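Local atomic coordinates of beta-xylanase (Caldicellulosiruptor kristjanssonii, PDB entry 7NWN), a protein that probably binds plant cell-wall polysaccharides through a family 9 carbohydrate-binding module, as part of a multimodular, hyperthermostable xylanase-glucuronoyl esterase. Residues A[64-68]-A[155-159]; A[115-121]-A[132-137]. All blocks are in the same frame, centred on the assembly; numbering follows the deposited sequence.

Contact 1 (A[64-68]-A[155-159]); sequences MWDDN and KPING. With EDO (1,2-ethanediol), chain J.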
loop_
_atom_site.group_PDB
_atom_site.type_symbol
_atom_site.label_atom_id
_atom_site.label_comp_id
_atom_site.label_asym_id
_atom_site.label_seq_id
_atom_site.Cartn_x
_atom_site.Cartn_y
_atom_site.Cartn_z
ATOM N N MET A 64 0.521 -8.999 -0.996
ATOM C CA MET A 64 1.077 -10.333 -0.797
ATOM C C MET A 64 1.690 -10.311 0.598
ATOM O O MET A 64 2.041 -9.235 1.081
ATOM C CB MET A 64 2.134 -10.616 -1.875
ATOM C CG MET A 64 2.501 -12.092 -2.055
ATOM S SD MET A 64 3.461 -12.402 -3.574
ATOM C CE MET A 64 2.287 -11.962 -4.826
ATOM N N TRP A 65 1.777 -11.465 1.274
ATOM C CA TRP A 65 2.445 -11.500 2.569
ATOM C C TRP A 65 3.411 -12.673 2.656
ATOM O O TRP A 65 3.204 -13.697 2.018
ATOM C CB TRP A 65 1.421 -11.617 3.707
ATOM C CG TRP A 65 0.732 -12.952 3.795
ATOM C CD1 TRP A 65 -0.283 -13.416 3.003
ATOM C CD2 TRP A 65 0.992 -13.983 4.763
ATOM N NE1 TRP A 65 -0.688 -14.665 3.412
ATOM C CE2 TRP A 65 0.066 -15.028 4.510
ATOM C CE3 TRP A 65 1.904 -14.121 5.822
ATOM C CZ2 TRP A 65 0.059 -16.206 5.270
ATOM C CZ3 TRP A 65 1.852 -15.259 6.617
ATOM C CH2 TRP A 65 0.975 -16.302 6.300
ATOM N N ASP A 66 4.432 -12.499 3.486
ATOM C CA ASP A 66 5.272 -13.616 3.861
ATOM C C ASP A 66 5.449 -13.596 5.379
ATOM O O ASP A 66 4.934 -12.710 6.051
ATOM C CB ASP A 66 6.575 -13.679 3.048
ATOM C CG ASP A 66 7.612 -12.605 3.338
ATOM O OD1 ASP A 66 7.634 -12.051 4.457
ATOM O OD2 ASP A 66 8.474 -12.402 2.463
ATOM N N ASP A 67 6.295 -14.494 5.887
ATOM C CA ASP A 67 6.466 -14.642 7.322
ATOM C C ASP A 67 6.913 -13.343 7.971
ATOM O O ASP A 67 6.690 -13.227 9.164
ATOM C CB ASP A 67 7.479 -15.741 7.695
ATOM C CG ASP A 67 6.962 -17.128 7.341
ATOM O OD1 ASP A 67 5.737 -17.280 7.061
ATOM O OD2 ASP A 67 7.783 -18.022 7.260
ATOM N N ASN A 68 7.591 -12.433 7.226
ATOM C CA ASN A 68 8.226 -11.283 7.841
ATOM C C ASN A 68 7.579 -9.933 7.468
ATOM O O ASN A 68 7.986 -8.904 8.016
ATOM C CB ASN A 68 9.714 -11.214 7.478
ATOM C CG ASN A 68 10.434 -12.503 7.826
ATOM O OD1 ASN A 68 10.415 -12.896 8.986
ATOM N ND2 ASN A 68 11.060 -13.144 6.843
ATOM N N LYS A 155 4.172 -11.966 14.231
ATOM C CA LYS A 155 4.340 -13.066 13.287
ATOM C C LYS A 155 3.007 -13.349 12.606
ATOM O O LYS A 155 2.043 -13.700 13.264
ATOM C CB LYS A 155 4.765 -14.353 14.001
ATOM C CG LYS A 155 6.259 -14.645 13.942
ATOM C CD LYS A 155 7.103 -13.715 14.807
ATOM C CE LYS A 155 8.550 -14.145 14.963
ATOM N NZ LYS A 155 9.286 -13.251 15.895
ATOM N N PRO A 156 2.854 -13.150 11.282
ATOM C CA PRO A 156 1.558 -13.450 10.679
ATOM C C PRO A 156 1.444 -14.943 10.413
ATOM O O PRO A 156 2.439 -15.621 10.196
ATOM C CB PRO A 156 1.623 -12.624 9.384
ATOM C CG PRO A 156 3.102 -12.617 9.027
ATOM C CD PRO A 156 3.832 -12.520 10.359
ATOM N N ILE A 157 0.209 -15.434 10.408
ATOM C CA ILE A 157 -0.101 -16.817 10.146
ATOM C C ILE A 157 -1.365 -16.781 9.309
ATOM O O ILE A 157 -2.000 -15.729 9.227
ATOM C CB ILE A 157 -0.316 -17.550 11.486
ATOM C CG1 ILE A 157 -1.408 -16.896 12.344
ATOM C CG2 ILE A 157 1.018 -17.649 12.208
ATOM C CD1 ILE A 157 -2.079 -17.831 13.371
ATOM N N ASN A 158 -1.726 -17.915 8.702
ATOM C CA ASN A 158 -2.973 -17.996 7.955
ATOM C C ASN A 158 -4.128 -17.626 8.869
ATOM O O ASN A 158 -4.173 -18.126 9.980
ATOM C CB ASN A 158 -3.235 -19.413 7.471
ATOM C CG ASN A 158 -2.303 -19.823 6.349
ATOM O OD1 ASN A 158 -2.066 -19.057 5.411
ATOM N ND2 ASN A 158 -1.817 -21.055 6.422
ATOM N N GLY A 159 -5.015 -16.750 8.394
ATOM C CA GLY A 159 -6.167 -16.304 9.151
ATOM C C GLY A 159 -5.933 -15.002 9.922
ATOM O O GLY A 159 -6.906 -14.389 10.324
HETATM C C1 EDO J . 9.493 -11.998 12.100
HETATM O O1 EDO J . 8.303 -12.738 11.874
HETATM C C2 EDO J . 9.237 -10.662 12.682
HETATM O O2 EDO J . 9.121 -10.684 14.098
HETATM O O HOH W 1 5.278 -15.518 10.463
#

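Contact 2 (A[115-121]-A[132-137]); sequences YRVNYNN and RFYTKT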
loop_
_atom_site.group_PDB
_atom_site.type_symbol
_atom_site.label_atom_id
_atom_site.label_comp_id
_atom_site.label_asym_id
_atom_site.label_seq_id
_atom_site.Cartn_x
_atom_site.Cartn_y
_atom_site.Cartn_z
ATOM N N TYR A 115 2.346 5.250 6.046
ATOM C CA TYR A 115 3.542 5.513 5.246
ATOM C C TYR A 115 3.093 6.120 3.918
ATOM O O TYR A 115 1.942 5.935 3.521
ATOM C CB TYR A 115 4.259 4.191 4.954
ATOM C CG TYR A 115 4.884 3.540 6.169
ATOM C CD1 TYR A 115 5.750 4.226 7.005
ATOM C CD2 TYR A 115 4.639 2.202 6.450
ATOM C CE1 TYR A 115 6.322 3.600 8.116
ATOM C CE2 TYR A 115 5.253 1.552 7.521
ATOM C CZ TYR A 115 6.064 2.263 8.386
ATOM O OH TYR A 115 6.660 1.620 9.443
ATOM N N ARG A 116 4.026 6.813 3.257
ATOM C CA ARG A 116 3.759 7.491 1.976
ATOM C C ARG A 116 5.040 7.386 1.149
ATOM O O ARG A 116 6.126 7.437 1.726
ATOM C CB ARG A 116 3.445 8.990 2.220
ATOM C CG ARG A 116 3.072 9.815 0.974
ATOM C CD ARG A 116 2.855 11.328 1.298
ATOM N NE ARG A 116 1.692 11.499 2.196
ATOM C CZ ARG A 116 1.758 11.644 3.529
ATOM N NH1 ARG A 116 2.930 11.730 4.151
ATOM N NH2 ARG A 116 0.637 11.689 4.230
ATOM N N VAL A 117 4.900 7.219 -0.186
ATOM C CA VAL A 117 6.059 7.271 -1.067
ATOM C C VAL A 117 5.584 7.951 -2.351
ATOM O O VAL A 117 4.468 7.675 -2.826
ATOM C CB VAL A 117 6.660 5.862 -1.337
ATOM C CG1 VAL A 117 5.632 4.858 -1.843
ATOM C CG2 VAL A 117 7.891 5.885 -2.231
ATOM N N ASN A 118 6.379 8.915 -2.834
ATOM C CA ASN A 118 6.043 9.586 -4.086
ATOM C C ASN A 118 6.650 8.846 -5.292
ATOM O O ASN A 118 7.402 7.892 -5.124
ATOM C CB ASN A 118 6.412 11.071 -4.011
ATOM C CG ASN A 118 7.886 11.393 -4.181
ATOM O OD1 ASN A 118 8.705 10.549 -4.526
ATOM N ND2 ASN A 118 8.238 12.659 -3.983
ATOM N N TYR A 119 6.368 9.333 -6.522
ATOM C CA TYR A 119 6.750 8.612 -7.733
ATOM C C TYR A 119 8.273 8.628 -7.890
ATOM O O TYR A 119 8.750 7.790 -8.623
ATOM C CB TYR A 119 6.061 9.185 -8.991
ATOM C CG TYR A 119 6.397 10.632 -9.232
ATOM C CD1 TYR A 119 5.696 11.647 -8.583
ATOM C CD2 TYR A 119 7.503 10.991 -9.984
ATOM C CE1 TYR A 119 6.041 12.985 -8.752
ATOM C CE2 TYR A 119 7.843 12.327 -10.184
ATOM C CZ TYR A 119 7.120 13.333 -9.557
ATOM O OH TYR A 119 7.480 14.659 -9.682
ATOM N N ASN A 120 9.016 9.537 -7.205
ATOM C CA ASN A 120 10.489 9.555 -7.204
ATOM C C ASN A 120 11.081 8.702 -6.070
ATOM O O ASN A 120 12.294 8.785 -5.796
ATOM C CB ASN A 120 11.071 10.972 -7.101
ATOM C CG ASN A 120 10.879 11.712 -8.401
ATOM O OD1 ASN A 120 10.916 11.098 -9.471
ATOM N ND2 ASN A 120 10.575 12.994 -8.308
ATOM N N ASN A 121 10.203 7.951 -5.396
ATOM C CA ASN A 121 10.616 7.031 -4.332
ATOM C C ASN A 121 11.006 7.725 -3.026
ATOM O O ASN A 121 11.682 7.096 -2.176
ATOM C CB ASN A 121 11.787 6.131 -4.730
ATOM C CG ASN A 121 11.753 4.839 -3.919
ATOM O OD1 ASN A 121 10.674 4.305 -3.667
ATOM N ND2 ASN A 121 12.924 4.323 -3.566
ATOM N N ARG A 132 10.966 0.274 8.837
ATOM C CA ARG A 132 10.222 -0.918 8.463
ATOM C C ARG A 132 9.811 -0.867 6.987
ATOM O O ARG A 132 9.352 -1.876 6.474
ATOM C CB ARG A 132 8.946 -1.014 9.307
ATOM C CG ARG A 132 9.300 -1.083 10.806
ATOM C CD ARG A 132 8.025 -1.014 11.638
ATOM N NE ARG A 132 7.139 -2.115 11.358
ATOM C CZ ARG A 132 6.064 -2.415 12.057
ATOM N NH1 ARG A 132 5.754 -1.686 13.117
ATOM N NH2 ARG A 132 5.329 -3.469 11.733
ATOM N N PHE A 133 9.971 0.310 6.340
ATOM C CA PHE A 133 9.354 0.597 5.037
ATOM C C PHE A 133 10.458 0.624 3.982
ATOM O O PHE A 133 11.463 1.359 4.106
ATOM C CB PHE A 133 8.612 1.941 5.102
ATOM C CG PHE A 133 7.761 2.348 3.919
ATOM C CD1 PHE A 133 6.859 1.461 3.366
ATOM C CD2 PHE A 133 7.736 3.680 3.499
ATOM C CE1 PHE A 133 5.996 1.845 2.344
ATOM C CE2 PHE A 133 6.864 4.085 2.482
ATOM C CZ PHE A 133 6.023 3.164 1.878
ATOM N N TYR A 134 10.309 -0.245 2.972
ATOM C CA TYR A 134 11.344 -0.306 1.949
ATOM C C TYR A 134 10.652 -0.289 0.588
ATOM O O TYR A 134 9.771 -1.125 0.361
ATOM C CB TYR A 134 12.099 -1.620 2.105
ATOM C CG TYR A 134 13.199 -1.902 1.113
ATOM C CD1 TYR A 134 14.003 -0.897 0.573
ATOM C CD2 TYR A 134 13.442 -3.222 0.729
ATOM C CE1 TYR A 134 15.018 -1.219 -0.314
ATOM C CE2 TYR A 134 14.461 -3.564 -0.153
ATOM C CZ TYR A 134 15.249 -2.551 -0.680
ATOM O OH TYR A 134 16.254 -2.898 -1.532
ATOM N N THR A 135 11.087 0.636 -0.304
ATOM C CA THR A 135 10.293 0.873 -1.516
ATOM C C THR A 135 11.229 1.050 -2.711
ATOM O O THR A 135 12.361 1.511 -2.553
ATOM C CB THR A 135 9.401 2.127 -1.400
ATOM O OG1 THR A 135 10.274 3.248 -1.244
ATOM C CG2 THR A 135 8.424 2.072 -0.239
ATOM N N LYS A 136 10.674 0.779 -3.896
ATOM C CA LYS A 136 11.248 1.178 -5.176
ATOM C C LYS A 136 10.106 1.696 -6.047
ATOM O O LYS A 136 8.959 1.257 -5.872
ATOM C CB LYS A 136 11.840 -0.057 -5.860
ATOM C CG LYS A 136 13.056 -0.606 -5.136
ATOM C CD LYS A 136 14.244 0.300 -5.167
ATOM C CE LYS A 136 15.403 -0.370 -4.458
ATOM N NZ LYS A 136 16.465 0.627 -4.130
ATOM N N THR A 137 10.428 2.603 -6.977
ATOM C CA THR A 137 9.397 3.074 -7.881
ATOM C C THR A 137 9.958 2.975 -9.300
ATOM O O THR A 137 11.146 2.831 -9.496
ATOM C CB THR A 137 8.965 4.534 -7.609
ATOM O OG1 THR A 137 10.087 5.379 -7.811
ATOM C CG2 THR A 137 8.408 4.727 -6.216
#

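Contact 1 (A[64-68]-A[155-159])
Trp-65 and Pro-156 pack together at the edge of the beta-sandwich of this family 9 carbohydrate-binding module, joining the end of strand 58-66 to the loop that leads into strand 161-171. The tight part is largely apolar, with two oxygens near the indole. CE3 of Trp-65 lies 3.7 Å from CG of Pro-156, and CZ3 of Trp-65 comes within 3.6 Å of the Pro-156 carbonyl O. Further along the rim, Trp-65 CZ2 has Asn-158 OD1 3.6 Å away in the indole plane, while the asparagine amide stands almost perpendicular to the ring, at 86°. Asp-67 O approaches Pro-156 CD to 3.2 Å. Tryptophan suits this place because its broad ring also touches Leu-202 and meets Tyr-27 edge-to-face, while NE1 donates to Lys-203 O. Proline offers a compact, rigid apolar ring and has no amide hydrogen needing a partner. Asn-158 OD1 accepts from the backbone N of Arg-205, whose side chain makes a salt bridge with Asp-67.

The other side is loose and wet. Asp-67 O accepts from a water at 3.0 Å that also donates to Pro-156 O, and from O1 of an ethanediol, probably a crystallisation additive, whose O2 accepts from NZ of the poorly ordered Lys-155.

Asp-66, itself buried, opens an Asx turn: OD2 is hydrogen-bonded to Tyr-71 OH, and OD1 accepts from Asn-68 N at 2.8 Å.

Contact 2 (A[115-121]-A[132-137])
Tyr-115 and Phe-133 form an offset stack, their planes only 8° apart. Along the tyrosine, CB sits over the phenyl face, 3.6 Å from the Phe-133 centroid; CG lies 3.8 Å from Phe-133 CG, and CD2 is close to Phe-133 CD1. CD1, CE1, CE2 and CZ lie beneath Phe-133 CB, which is centred over the ring in a reciprocal CH-pi contact. Finally, Tyr-115 OH rests 3.5 Å from Arg-132 CB and is hydrogen-bonded to Asp-129 O. Phe-133 reaches this position with CG anti to its backbone N (chi1 -173°); its opposite face takes Thr-135 CG2.

Polar groups take over at the type I turn 118-121. Asn-121, a residue that tolerates the left-handed backbone here, accepts at OD1 from Thr-135 OG1 (2.7 Å) and donates from ND2 to Thr-135 O (3.0 Å), well above that carbonyl's plane. Thr-137 OG1 donates to Tyr-119 O at 2.9 Å.

Strands 112-118 and 133-140 face each other across the beta-sandwich; the axes of 115-118 and 133-137 approach to 8.5 Å, with 23° between their directions. Val-117 touches Val-94 of adjacent strand 93-99 and, across the interface, Val-146 of strand 143-151, where Phe-133 packs on Ala-148 and Ile-150.

In the fold
Both contacts involve the four-stranded antiparallel sheet, but at its two outermost strands: contact 1 uses strand 58-66, contact 2 strand 133-140. Contact 2 is the more central, about 10 Å from the chain centre to its own centre against 16 Å, and buries more than twice the surface. It joins that sheet face to face with the other one through stacked rings in the core, with side-chain hydrogen bonds between its segments at the turn. Contact 1, peripheral, instead seats a loop against a strand end, with mainly apolar packing on one flank and water-bridged carbonyls on the other, and its direct contacts include no hydrogen bond between the two segments. Contact 2 is nested within the chain loop that contact 1 closes.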